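Sawadee homeodomain homolog 1 (Arabidopsis thaliana, PDB 4IUP) binds methylated histone H3 tails through its SAWADEE domain, the part in this chain, and acts with RNA polymerase IV in RNA-directed DNA methylation. Local coordinates at residues S66-V71 with C107-L112; D75-F80 with G92-I97; G31-R36 with V50-S55; A5-S10 with R57-P62. The protein carries 2 engineered substitutions. All blocks are in the same frame, centred on the assembly; numbering follows the deposited sequence.

Contact 1 (S66-V71 with C107-L112); sequences SECGRV and CNCVFL. With ZN (zinc ion), chain D.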
# COMPACT_ATOMS: atom_id res chain seq x y z
N SER A 66 -1.57 -19.61 -0.63
CA SER A 66 -2.78 -20.38 -0.96
C SER A 66 -3.93 -19.53 -1.50
O SER A 66 -4.90 -20.06 -2.06
CB SER A 66 -3.26 -21.17 0.26
OG SER A 66 -3.70 -20.30 1.28
N GLU A 67 -3.82 -18.21 -1.34
CA GLU A 67 -4.86 -17.29 -1.83
C GLU A 67 -4.38 -16.32 -2.92
O GLU A 67 -5.02 -15.30 -3.16
CB GLU A 67 -5.50 -16.53 -0.66
CG GLU A 67 -4.51 -15.73 0.18
CD GLU A 67 -5.14 -14.98 1.34
OE1 GLU A 67 -6.39 -14.94 1.44
OE2 GLU A 67 -4.38 -14.42 2.16
N CYS A 68 -3.27 -16.65 -3.59
CA CYS A 68 -2.74 -15.77 -4.64
C CYS A 68 -3.70 -15.62 -5.83
O CYS A 68 -3.55 -14.72 -6.64
CB CYS A 68 -1.37 -16.24 -5.12
SG CYS A 68 -1.39 -17.71 -6.17
N GLY A 69 -4.68 -16.52 -5.92
CA GLY A 69 -5.71 -16.43 -6.95
C GLY A 69 -6.64 -15.23 -6.79
O GLY A 69 -7.30 -14.83 -7.75
N ARG A 70 -6.68 -14.67 -5.58
CA ARG A 70 -7.55 -13.52 -5.30
C ARG A 70 -6.98 -12.20 -5.83
O ARG A 70 -7.68 -11.19 -5.89
CB ARG A 70 -7.87 -13.41 -3.81
CG ARG A 70 -6.77 -12.76 -2.96
CD ARG A 70 -7.14 -12.76 -1.49
NE ARG A 70 -8.33 -11.95 -1.23
CZ ARG A 70 -9.10 -12.06 -0.15
NH1 ARG A 70 -8.81 -12.95 0.79
NH2 ARG A 70 -10.16 -11.27 -0.00
N VAL A 71 -5.70 -12.22 -6.20
CA VAL A 71 -5.06 -11.06 -6.82
C VAL A 71 -5.30 -11.13 -8.33
O VAL A 71 -4.95 -12.12 -8.97
CB VAL A 71 -3.54 -11.02 -6.52
CG1 VAL A 71 -2.89 -9.78 -7.11
CG2 VAL A 71 -3.29 -11.09 -5.01
N CYS A 107 4.44 -18.59 -2.98
CA CYS A 107 3.93 -18.25 -4.30
C CYS A 107 5.09 -17.82 -5.21
O CYS A 107 5.92 -17.01 -4.80
CB CYS A 107 2.88 -17.15 -4.19
SG CYS A 107 2.37 -16.43 -5.76
N ASN A 108 5.14 -18.39 -6.41
CA ASN A 108 6.12 -18.01 -7.43
C ASN A 108 5.49 -17.36 -8.67
O ASN A 108 6.11 -17.28 -9.74
CB ASN A 108 7.04 -19.19 -7.82
CG ASN A 108 6.28 -20.36 -8.44
OD1 ASN A 108 5.06 -20.33 -8.59
ND2 ASN A 108 7.02 -21.41 -8.81
N CYS A 109 4.25 -16.90 -8.52
CA CYS A 109 3.60 -16.11 -9.57
C CYS A 109 4.31 -14.75 -9.68
O CYS A 109 4.88 -14.25 -8.69
CB CYS A 109 2.11 -15.92 -9.28
SG CYS A 109 1.17 -17.46 -9.20
N VAL A 110 4.31 -14.19 -10.89
CA VAL A 110 4.96 -12.90 -11.14
C VAL A 110 3.90 -11.85 -11.50
O VAL A 110 3.16 -12.00 -12.47
CB VAL A 110 6.04 -12.98 -12.25
CG1 VAL A 110 6.72 -11.63 -12.46
CG2 VAL A 110 7.08 -14.05 -11.93
N PHE A 111 3.85 -10.78 -10.71
CA PHE A 111 2.85 -9.73 -10.87
C PHE A 111 3.54 -8.50 -11.42
O PHE A 111 4.39 -7.91 -10.75
CB PHE A 111 2.18 -9.42 -9.52
CG PHE A 111 1.57 -10.63 -8.85
CD1 PHE A 111 0.22 -10.94 -9.04
CD2 PHE A 111 2.34 -11.44 -8.02
CE1 PHE A 111 -0.35 -12.06 -8.43
CE2 PHE A 111 1.78 -12.57 -7.40
CZ PHE A 111 0.43 -12.87 -7.60
N LEU A 112 3.20 -8.13 -12.65
CA LEU A 112 3.70 -6.88 -13.21
C LEU A 112 2.81 -5.75 -12.69
O LEU A 112 1.60 -5.76 -12.92
CB LEU A 112 3.71 -6.91 -14.74
CG LEU A 112 4.16 -5.63 -15.46
CD1 LEU A 112 5.67 -5.46 -15.38
CD2 LEU A 112 3.69 -5.63 -16.91
ZN ZN D . 0.85 -17.82 -6.92

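Contact 2 (D75-F80 with G92-I97); sequences DLMLCF and GHVMNI. Engineered in segment 75-80: Met77 (natural residue Leu). Engineered in segment 92-97: Met95 (natural residue Leu).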
# COMPACT_ATOMS: atom_id res chain seq x y z
N ASP A 75 -6.30 -4.90 -10.01
CA ASP A 75 -6.32 -4.70 -8.56
C ASP A 75 -5.34 -3.62 -8.11
O ASP A 75 -4.20 -3.56 -8.59
CB ASP A 75 -6.00 -5.99 -7.80
CG ASP A 75 -7.17 -6.96 -7.76
OD1 ASP A 75 -8.28 -6.63 -8.25
OD2 ASP A 75 -6.98 -8.07 -7.22
N LEU A 76 -5.80 -2.79 -7.19
CA LEU A 76 -4.92 -1.87 -6.48
C LEU A 76 -4.18 -2.64 -5.38
O LEU A 76 -4.81 -3.34 -4.58
CB LEU A 76 -5.73 -0.71 -5.87
CG LEU A 76 -5.02 0.25 -4.91
CD1 LEU A 76 -4.00 1.11 -5.66
CD2 LEU A 76 -6.04 1.11 -4.18
N MSE A 77 -2.86 -2.51 -5.36
CA MSE A 77 -2.02 -3.17 -4.36
C MSE A 77 -1.10 -2.14 -3.72
O MSE A 77 -0.69 -1.18 -4.37
CB MSE A 77 -1.14 -4.27 -4.98
CG MSE A 77 -1.86 -5.27 -5.85
SE MSE A 77 -3.18 -6.33 -4.89
CE MSE A 77 -1.98 -7.55 -3.93
N LEU A 78 -0.77 -2.36 -2.45
CA LEU A 78 0.34 -1.65 -1.82
C LEU A 78 1.61 -2.45 -2.10
O LEU A 78 1.71 -3.62 -1.71
CB LEU A 78 0.12 -1.47 -0.31
CG LEU A 78 1.21 -0.64 0.39
CD1 LEU A 78 1.17 0.83 -0.05
CD2 LEU A 78 1.09 -0.75 1.92
N CYS A 79 2.58 -1.82 -2.76
CA CYS A 79 3.75 -2.51 -3.29
C CYS A 79 5.05 -2.02 -2.67
O CYS A 79 5.26 -0.82 -2.50
CB CYS A 79 3.85 -2.29 -4.81
SG CYS A 79 2.38 -2.72 -5.71
N PHE A 80 5.91 -2.97 -2.34
CA PHE A 80 7.23 -2.65 -1.81
C PHE A 80 8.17 -2.27 -2.95
O PHE A 80 8.61 -3.13 -3.72
CB PHE A 80 7.80 -3.82 -0.99
CG PHE A 80 9.10 -3.51 -0.31
CD1 PHE A 80 9.18 -2.51 0.65
CD2 PHE A 80 10.25 -4.24 -0.61
CE1 PHE A 80 10.38 -2.23 1.29
CE2 PHE A 80 11.46 -3.96 0.03
CZ PHE A 80 11.53 -2.96 0.98
N GLY A 92 0.20 0.63 -6.57
CA GLY A 92 0.36 0.23 -7.96
C GLY A 92 -0.86 -0.57 -8.38
O GLY A 92 -1.67 -0.97 -7.55
N HIS A 93 -0.99 -0.79 -9.68
CA HIS A 93 -2.06 -1.64 -10.19
C HIS A 93 -1.47 -2.82 -10.92
O HIS A 93 -0.51 -2.67 -11.66
CB HIS A 93 -3.00 -0.85 -11.10
CG HIS A 93 -3.86 0.13 -10.37
ND1 HIS A 93 -3.47 1.43 -10.12
CD2 HIS A 93 -5.08 -0.01 -9.79
CE1 HIS A 93 -4.41 2.05 -9.44
NE2 HIS A 93 -5.40 1.20 -9.22
N VAL A 94 -2.05 -4.00 -10.71
CA VAL A 94 -1.57 -5.21 -11.38
C VAL A 94 -1.94 -5.13 -12.86
O VAL A 94 -3.11 -4.96 -13.20
CB VAL A 94 -2.18 -6.48 -10.76
CG1 VAL A 94 -1.67 -7.72 -11.50
CG2 VAL A 94 -1.84 -6.57 -9.26
N MSE A 95 -0.93 -5.26 -13.73
CA MSE A 95 -1.12 -5.15 -15.18
C MSE A 95 -1.15 -6.52 -15.85
O MSE A 95 -1.82 -6.71 -16.87
CB MSE A 95 0.01 -4.32 -15.81
CG MSE A 95 0.25 -2.97 -15.17
SE MSE A 95 -1.37 -1.87 -15.07
CE MSE A 95 -1.63 -1.55 -16.98
N ASN A 96 -0.42 -7.47 -15.28
CA ASN A 96 -0.21 -8.78 -15.88
C ASN A 96 0.19 -9.74 -14.77
O ASN A 96 0.87 -9.35 -13.83
CB ASN A 96 0.91 -8.70 -16.92
CG ASN A 96 1.24 -10.03 -17.53
OD1 ASN A 96 2.20 -10.70 -17.13
ND2 ASN A 96 0.43 -10.45 -18.50
N ILE A 97 -0.25 -11.00 -14.89
CA ILE A 97 0.16 -12.04 -13.94
C ILE A 97 0.65 -13.27 -14.70
O ILE A 97 -0.09 -13.86 -15.49
CB ILE A 97 -0.98 -12.45 -12.97
CG1 ILE A 97 -1.55 -11.22 -12.26
CG2 ILE A 97 -0.49 -13.48 -11.95
CD1 ILE A 97 -2.86 -11.48 -11.55

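Contact 3 (G31-R36 with V50-S55); sequences GELEVR and VNVKTS. With CVM (cymal-4), chain E.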
# COMPACT_ATOMS: atom_id res chain seq x y z
N GLY A 31 -11.12 24.35 3.92
CA GLY A 31 -12.13 23.36 4.32
C GLY A 31 -11.63 21.93 4.47
O GLY A 31 -12.36 21.07 4.97
N GLU A 32 -10.41 21.66 4.03
CA GLU A 32 -9.83 20.31 4.12
C GLU A 32 -9.56 19.88 5.55
O GLU A 32 -8.99 20.64 6.34
CB GLU A 32 -8.55 20.18 3.29
CG GLU A 32 -8.79 19.93 1.81
CD GLU A 32 -9.03 21.21 1.02
OE1 GLU A 32 -8.07 22.00 0.88
OE2 GLU A 32 -10.17 21.42 0.54
N LEU A 33 -9.98 18.67 5.88
CA LEU A 33 -9.73 18.11 7.17
C LEU A 33 -8.46 17.26 7.18
O LEU A 33 -8.31 16.39 6.38
CB LEU A 33 -10.94 17.29 7.61
CG LEU A 33 -10.90 16.55 8.93
CD1 LEU A 33 -11.17 17.49 10.09
CD2 LEU A 33 -11.87 15.38 8.96
N GLU A 34 -7.57 17.54 8.12
CA GLU A 34 -6.35 16.77 8.29
C GLU A 34 -6.27 16.23 9.72
O GLU A 34 -6.79 16.85 10.65
CB GLU A 34 -5.11 17.62 7.98
CG GLU A 34 -4.98 18.06 6.51
CD GLU A 34 -3.67 18.79 6.22
OE1 GLU A 34 -3.04 19.32 7.16
OE2 GLU A 34 -3.27 18.84 5.03
N VAL A 35 -5.63 15.07 9.88
CA VAL A 35 -5.35 14.53 11.21
C VAL A 35 -3.85 14.44 11.42
O VAL A 35 -3.09 14.25 10.47
CB VAL A 35 -6.00 13.13 11.44
CG1 VAL A 35 -7.49 13.26 11.70
CG2 VAL A 35 -5.73 12.16 10.27
N ARG A 36 -3.42 14.60 12.66
CA ARG A 36 -2.01 14.44 13.01
C ARG A 36 -1.78 13.00 13.46
O ARG A 36 -2.40 12.54 14.42
CB ARG A 36 -1.59 15.43 14.09
CG ARG A 36 -0.09 15.39 14.42
CD ARG A 36 0.42 16.78 14.73
NE ARG A 36 1.83 16.82 15.11
CZ ARG A 36 2.84 17.03 14.27
NH1 ARG A 36 2.63 17.22 12.97
NH2 ARG A 36 4.08 17.07 14.74
N VAL A 50 -1.81 14.65 7.89
CA VAL A 50 -2.25 13.99 6.66
C VAL A 50 -3.72 14.26 6.40
O VAL A 50 -4.54 14.28 7.33
CB VAL A 50 -2.02 12.45 6.68
CG1 VAL A 50 -0.53 12.11 6.71
CG2 VAL A 50 -2.74 11.79 7.86
N ASN A 51 -4.06 14.46 5.13
CA ASN A 51 -5.44 14.66 4.70
C ASN A 51 -6.28 13.40 4.98
O ASN A 51 -5.90 12.30 4.59
CB ASN A 51 -5.47 15.01 3.21
CG ASN A 51 -6.86 15.31 2.70
OD1 ASN A 51 -7.68 14.40 2.51
ND2 ASN A 51 -7.14 16.58 2.43
N VAL A 52 -7.41 13.57 5.67
CA VAL A 52 -8.25 12.44 6.07
C VAL A 52 -8.84 11.72 4.85
O VAL A 52 -8.77 10.50 4.75
CB VAL A 52 -9.39 12.86 7.05
CG1 VAL A 52 -10.33 11.68 7.35
CG2 VAL A 52 -8.81 13.39 8.33
N LYS A 53 -9.40 12.49 3.92
CA LYS A 53 -10.07 11.93 2.74
C LYS A 53 -9.14 11.14 1.81
O LYS A 53 -9.49 10.05 1.37
CB LYS A 53 -10.80 13.03 1.95
CG LYS A 53 -11.57 12.50 0.75
CD LYS A 53 -12.30 13.62 -0.02
CE LYS A 53 -11.34 14.57 -0.73
NZ LYS A 53 -10.77 13.99 -1.98
N THR A 54 -7.96 11.68 1.51
CA THR A 54 -7.09 11.10 0.50
C THR A 54 -5.98 10.21 1.07
O THR A 54 -5.45 9.34 0.37
CB THR A 54 -6.39 12.19 -0.36
OG1 THR A 54 -5.54 12.97 0.48
CG2 THR A 54 -7.41 13.10 -1.04
N SER A 55 -5.62 10.44 2.33
CA SER A 55 -4.34 9.94 2.83
C SER A 55 -4.40 9.14 4.13
O SER A 55 -3.37 8.94 4.78
CB SER A 55 -3.35 11.10 2.93
OG SER A 55 -3.18 11.73 1.66
C1 CVM E . -11.27 7.31 8.23
C2 CVM E . -10.07 7.89 8.98
C3 CVM E . -10.07 7.43 10.43
C4 CVM E . -9.86 8.63 11.37
C6 CVM E . -9.68 8.24 12.84
C7 CVM E . -10.80 8.86 13.69
C8 CVM E . -10.90 8.25 15.11
C9 CVM E . -9.63 7.47 15.51
C10 CVM E . -9.28 6.36 14.50
C11 CVM E . -9.64 6.72 13.05
O12 CVM E . -10.84 6.16 7.50
C13 CVM E . -10.95 6.31 6.05
O14 CVM E . -11.59 7.54 5.59
C15 CVM E . -11.54 7.68 4.14
C16 CVM E . -12.17 6.47 3.40
C17 CVM E . -11.79 5.10 3.99
C18 CVM E . -11.73 5.10 5.53
C19 CVM E . -12.27 8.96 3.70
O20 CVM E . -13.30 9.30 4.64
O21 CVM E . -12.74 4.12 3.55
O22 CVM E . -11.12 3.89 5.99
O23 CVM E . -11.72 6.49 2.04
O HOH W 1 -10.07 15.30 4.52
O HOH W 2 -4.73 18.43 2.87

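Contact 4 (A5-S10 with R57-P62); sequences AFEAKS and RERSIP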
# COMPACT_ATOMS: atom_id res chain seq x y z
N ALA A 5 -7.34 -1.09 11.88
CA ALA A 5 -6.00 -0.49 11.87
C ALA A 5 -5.77 0.26 10.57
O ALA A 5 -6.41 -0.04 9.55
CB ALA A 5 -4.92 -1.56 12.08
N PHE A 6 -4.85 1.22 10.59
CA PHE A 6 -4.76 2.21 9.54
C PHE A 6 -3.35 2.43 9.01
O PHE A 6 -2.36 2.17 9.69
CB PHE A 6 -5.35 3.54 10.04
CG PHE A 6 -6.78 3.43 10.47
CD1 PHE A 6 -7.80 3.51 9.53
CD2 PHE A 6 -7.11 3.18 11.80
CE1 PHE A 6 -9.14 3.37 9.91
CE2 PHE A 6 -8.45 3.04 12.19
CZ PHE A 6 -9.46 3.13 11.25
N GLU A 7 -3.29 2.89 7.76
CA GLU A 7 -2.05 3.39 7.16
C GLU A 7 -2.33 4.79 6.63
O GLU A 7 -3.48 5.13 6.31
CB GLU A 7 -1.53 2.45 6.05
CG GLU A 7 -2.53 2.14 4.90
CD GLU A 7 -2.11 0.93 4.05
OE1 GLU A 7 -1.43 0.03 4.58
OE2 GLU A 7 -2.48 0.86 2.85
N ALA A 8 -1.28 5.60 6.57
CA ALA A 8 -1.41 6.99 6.13
C ALA A 8 -0.39 7.33 5.06
O ALA A 8 0.76 6.87 5.11
CB ALA A 8 -1.29 7.94 7.33
N LYS A 9 -0.77 8.17 4.13
CA LYS A 9 0.11 8.53 3.05
C LYS A 9 0.82 9.84 3.31
O LYS A 9 0.21 10.86 3.45
CB LYS A 9 -0.67 8.61 1.78
CG LYS A 9 0.10 8.96 0.59
CD LYS A 9 -0.89 8.81 -0.49
CE LYS A 9 -0.72 9.75 -1.47
NZ LYS A 9 0.37 9.18 -2.22
N SER A 10 2.11 9.77 3.35
CA SER A 10 2.92 10.94 3.68
C SER A 10 2.92 11.92 2.50
O SER A 10 3.13 11.52 1.36
CB SER A 10 4.34 10.50 4.04
OG SER A 10 5.18 11.62 4.21
N ARG A 57 -6.37 5.41 5.33
CA ARG A 57 -7.25 4.30 4.95
C ARG A 57 -6.97 3.09 5.83
O ARG A 57 -5.96 3.02 6.52
CB ARG A 57 -7.08 3.93 3.47
CG ARG A 57 -5.71 3.35 3.11
CD ARG A 57 -5.52 3.22 1.61
NE ARG A 57 -4.25 2.56 1.31
CZ ARG A 57 -3.66 2.54 0.12
NH1 ARG A 57 -4.23 3.13 -0.93
NH2 ARG A 57 -2.50 1.92 -0.03
N GLU A 58 -7.88 2.12 5.78
CA GLU A 58 -7.68 0.85 6.47
C GLU A 58 -6.41 0.19 5.91
O GLU A 58 -6.15 0.26 4.71
CB GLU A 58 -8.89 -0.06 6.29
CG GLU A 58 -8.88 -1.30 7.18
CD GLU A 58 -10.17 -2.12 7.06
OE1 GLU A 58 -10.19 -3.25 7.61
OE2 GLU A 58 -11.14 -1.64 6.44
N ARG A 59 -5.65 -0.43 6.81
CA ARG A 59 -4.34 -0.98 6.49
C ARG A 59 -4.45 -2.08 5.44
O ARG A 59 -5.39 -2.88 5.47
CB ARG A 59 -3.71 -1.53 7.77
CG ARG A 59 -2.23 -1.90 7.66
CD ARG A 59 -1.64 -2.18 9.04
NE ARG A 59 -1.60 -0.98 9.87
CZ ARG A 59 -1.37 -0.97 11.19
NH1 ARG A 59 -1.15 -2.11 11.83
NH2 ARG A 59 -1.35 0.18 11.85
N SER A 60 -3.49 -2.09 4.53
CA SER A 60 -3.39 -3.13 3.49
C SER A 60 -3.06 -4.46 4.16
O SER A 60 -2.62 -4.49 5.31
CB SER A 60 -2.33 -2.73 2.46
OG SER A 60 -2.72 -1.55 1.78
N ILE A 61 -3.29 -5.56 3.43
CA ILE A 61 -3.29 -6.90 4.02
C ILE A 61 -2.36 -7.85 3.25
O ILE A 61 -2.44 -7.93 2.02
CB ILE A 61 -4.74 -7.48 4.03
CG1 ILE A 61 -5.69 -6.56 4.81
CG2 ILE A 61 -4.77 -8.92 4.58
CD1 ILE A 61 -7.17 -6.90 4.67
N PRO A 62 -1.47 -8.59 3.96
CA PRO A 62 -0.62 -9.56 3.25
C PRO A 62 -1.45 -10.68 2.60
O PRO A 62 -2.53 -11.02 3.10
CB PRO A 62 0.26 -10.14 4.37
CG PRO A 62 0.29 -9.05 5.42
CD PRO A 62 -1.14 -8.53 5.39
O HOH W 3 -7.99 -3.05 9.81

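Contact 1 (S66-V71 with C107-L112)
Cys68 meets Cys107 and Cys109 at a zinc ion that joins the two segments. Metal bonds carry this contact. The zinc is bound by Cys68 SG at 2.4 Å, by Cys107 SG at 2.4 Å and by Cys109 SG at 2.3 Å. His102 completes the four-ligand site through NE2. Three cysteines and one histidine thus make a zinc-finger-type site of the SAWADEE domain. The sulfurs reach the metal by different torsions. Cys68 SG sits between its backbone N and carbonyl carbon (chi1 74°), while Cys107 SG is anti to its backbone N (chi1 170°). Cys68 CB also lies 3.8 Å from Cys107 SG.

No direct hydrogen bond crosses between the segments. Within 107-112, Cys109 N donates to Cys107 SG at 3.4 Å. This bond ties the two ligands together and probably eases the negative charge on that sulfur. Cys68 O accepts from Arg99 NH1 and lies at the edge of the Phe111 ring, near its plane.

The main apolar pair is Val71 and Phe111. Val71 CG1 touches Phe111 CE1 at 3.7 Å, and the two side chains cross obliquely.

The zinc joins the loop between strands 56-62 and 76-83 to the start of strand 110-115. Val71 also packs on Val94 of strand 86-98. Phe111, on strand 110-115, packs on Ile97 of strand 86-98 and bonds through its backbone to Leu124 of strand 121-124.

Contact 2 (D75-F80 with G92-I97)
Leu76 lays its CD1 over one face of the His93 imidazole. This CH-pi contact puts Leu76 CD1 4.2 Å from the centroid of the His93 ring, 28° off the ring normal. With His93 CG anti to its carbonyl carbon (chi1 -71°), the root of the ring turns back toward Leu76. An alanine at His93 would probably leave Leu76 CD1 without its CH-pi partner and open a gap beside it.

On the face that carries Met77, Met77 CG touches Val94 CG2 at 3.6 Å. Met77 is an engineered selenomethionine in place of leucine. Its chain bends twice and its end leads away, to Val71, Ile129 and Arg131. Gly92 has no side chain, and a CB there would come tight against Cys79 SG.

Backbone bonds of the antiparallel hairpin set these positions. Met77 N donates to Gly92 O at 2.9 Å, and Gly92 N returns a bond to Met77 O at 3.0 Å. Val94 N donates to Asp75 O at 3.1 Å. The strand axes are 115° apart. Farther out, Asp75 OD2 accepts from Asn72 N. His93 bonds through its backbone to Arg114. Met95, likewise engineered from leucine, and Asn96 form a classic beta bulge opposite Leu112.

The polar links between the segments are thus made by main-chain atoms. The side chains that meet add apolar contacts and one CH-pi contact, so register rests on the backbone bonds.

Contact 3 (G31-R36 with V50-S55)
Val52 turns its CG2 against Val35 and Leu33. The Val52 and Val35 side chains cross at about a right angle, with Val52 CG2 3.6 Å from Val35 CG1. Leu33 comes at a slant, its CD2 3.7 Å from Val52 CG2. The other branch, Val52 CG1, approaches cymal-4 C2. Val35 CG2 meets Val50 CG2 at 3.9 Å.

Glu34 and Asn51 share the other face of the hairpin. Glu34 runs extended, with its CG beside Asn51 CA. A water donates to Glu34 OE2 and accepts from Asn51 ND2. Glu34 OE1 pairs with Arg26. Asn51 CG, anti to its backbone N (chi1 -177°), leads the amide to the helix start. Asn51 OD1 accepts from Thr54 N at 2.9 Å, an N-cap bond of the weakly bonded helix 52-55. An alanine at Asn51 would probably leave Thr54 N without its capping acceptor and the bridging water without its amide donor.

Val35 and Val50 exchange two backbone hydrogen bonds. Val52 N donates to Leu33 O at 3.0 Å.

The chemistry divides by face. Apolar branches of Val35, Val50 and Val52 pack on one side, where Val52 lines the cymal-4 pocket. A water, a salt bridge and a helix cap organise the other.

Contact 4 (A5-S10 with R57-P62)
Phe6 and Glu7 pair antiparallel with Glu58 and Arg57, and Glu7 and Arg57 exchange two backbone hydrogen bonds, Glu7 N lying 2.9 Å from Arg57 O. This joins strand 6-9 to strand 56-62 in the tandem-tudor fold of the SAWADEE domain. At Phe6 and Glu58 the side chains diverge, and both residues line the cymal-4 pocket.

Glu7 is buried and carries most of the polar contact. Its CG sits between its backbone N and carbonyl carbon (chi1 56°), which brings it against Arg57 CG. The carboxylate and the Arg57 guanidinium planes are 42° apart. Arg57 NE reaches Glu7 OE2 at 2.9 Å, on the anti lone pair, as part of a salt bridge. Arg57 NH2 meets the same OE2 at 3.1 Å, nearly along its C-O axis. Ser60 OG donates to Glu7 OE2 from the syn side at 2.6 Å. That oxygen therefore takes three donors. Glu7 OE1 is met from above the carboxylate plane by Ser60 N at 3.0 Å. This many donors would probably hold Glu7 ionised and fix its rotation. Arg57 has further partners: Asp91 pairs with its NH2, and Trp16 makes a cation-pi contact with it.

Arg59 grips the backbone side-on. Its NH2 and NE both donate to Phe6 O, at 3.1 Å and 3.2 Å, from the same face of that carbonyl. Phe6 O lies in the guanidinium plane. Over one face of the same group, 3.7 Å above the plane and over its centre, stands Ala5 CB.

From the N terminus, strand 6-9 opens contact 4, which closes at 57-62. Contact 3 falls wholly within that loop and joins strands 33-39 and 48-51. A probable hydrogen bond from Lys9 N to Ser55 O connects contacts 3 and 4. The chain then reaches 66-71, where contact 1 opens, to close at 107-112. Contact 2 sits within this second loop as the hairpin of strands 76-83 and 86-98. No two contacts cross. Strand 110-115 pairs with strand 86-98 through Leu112, linking contacts 1 and 2. Leu78 packs on Ser60, Glu7 and Arg57, bringing contacts 2 and 4 together. Strand 129-131 lies between strands 56-62 and 76-83 in the sheet.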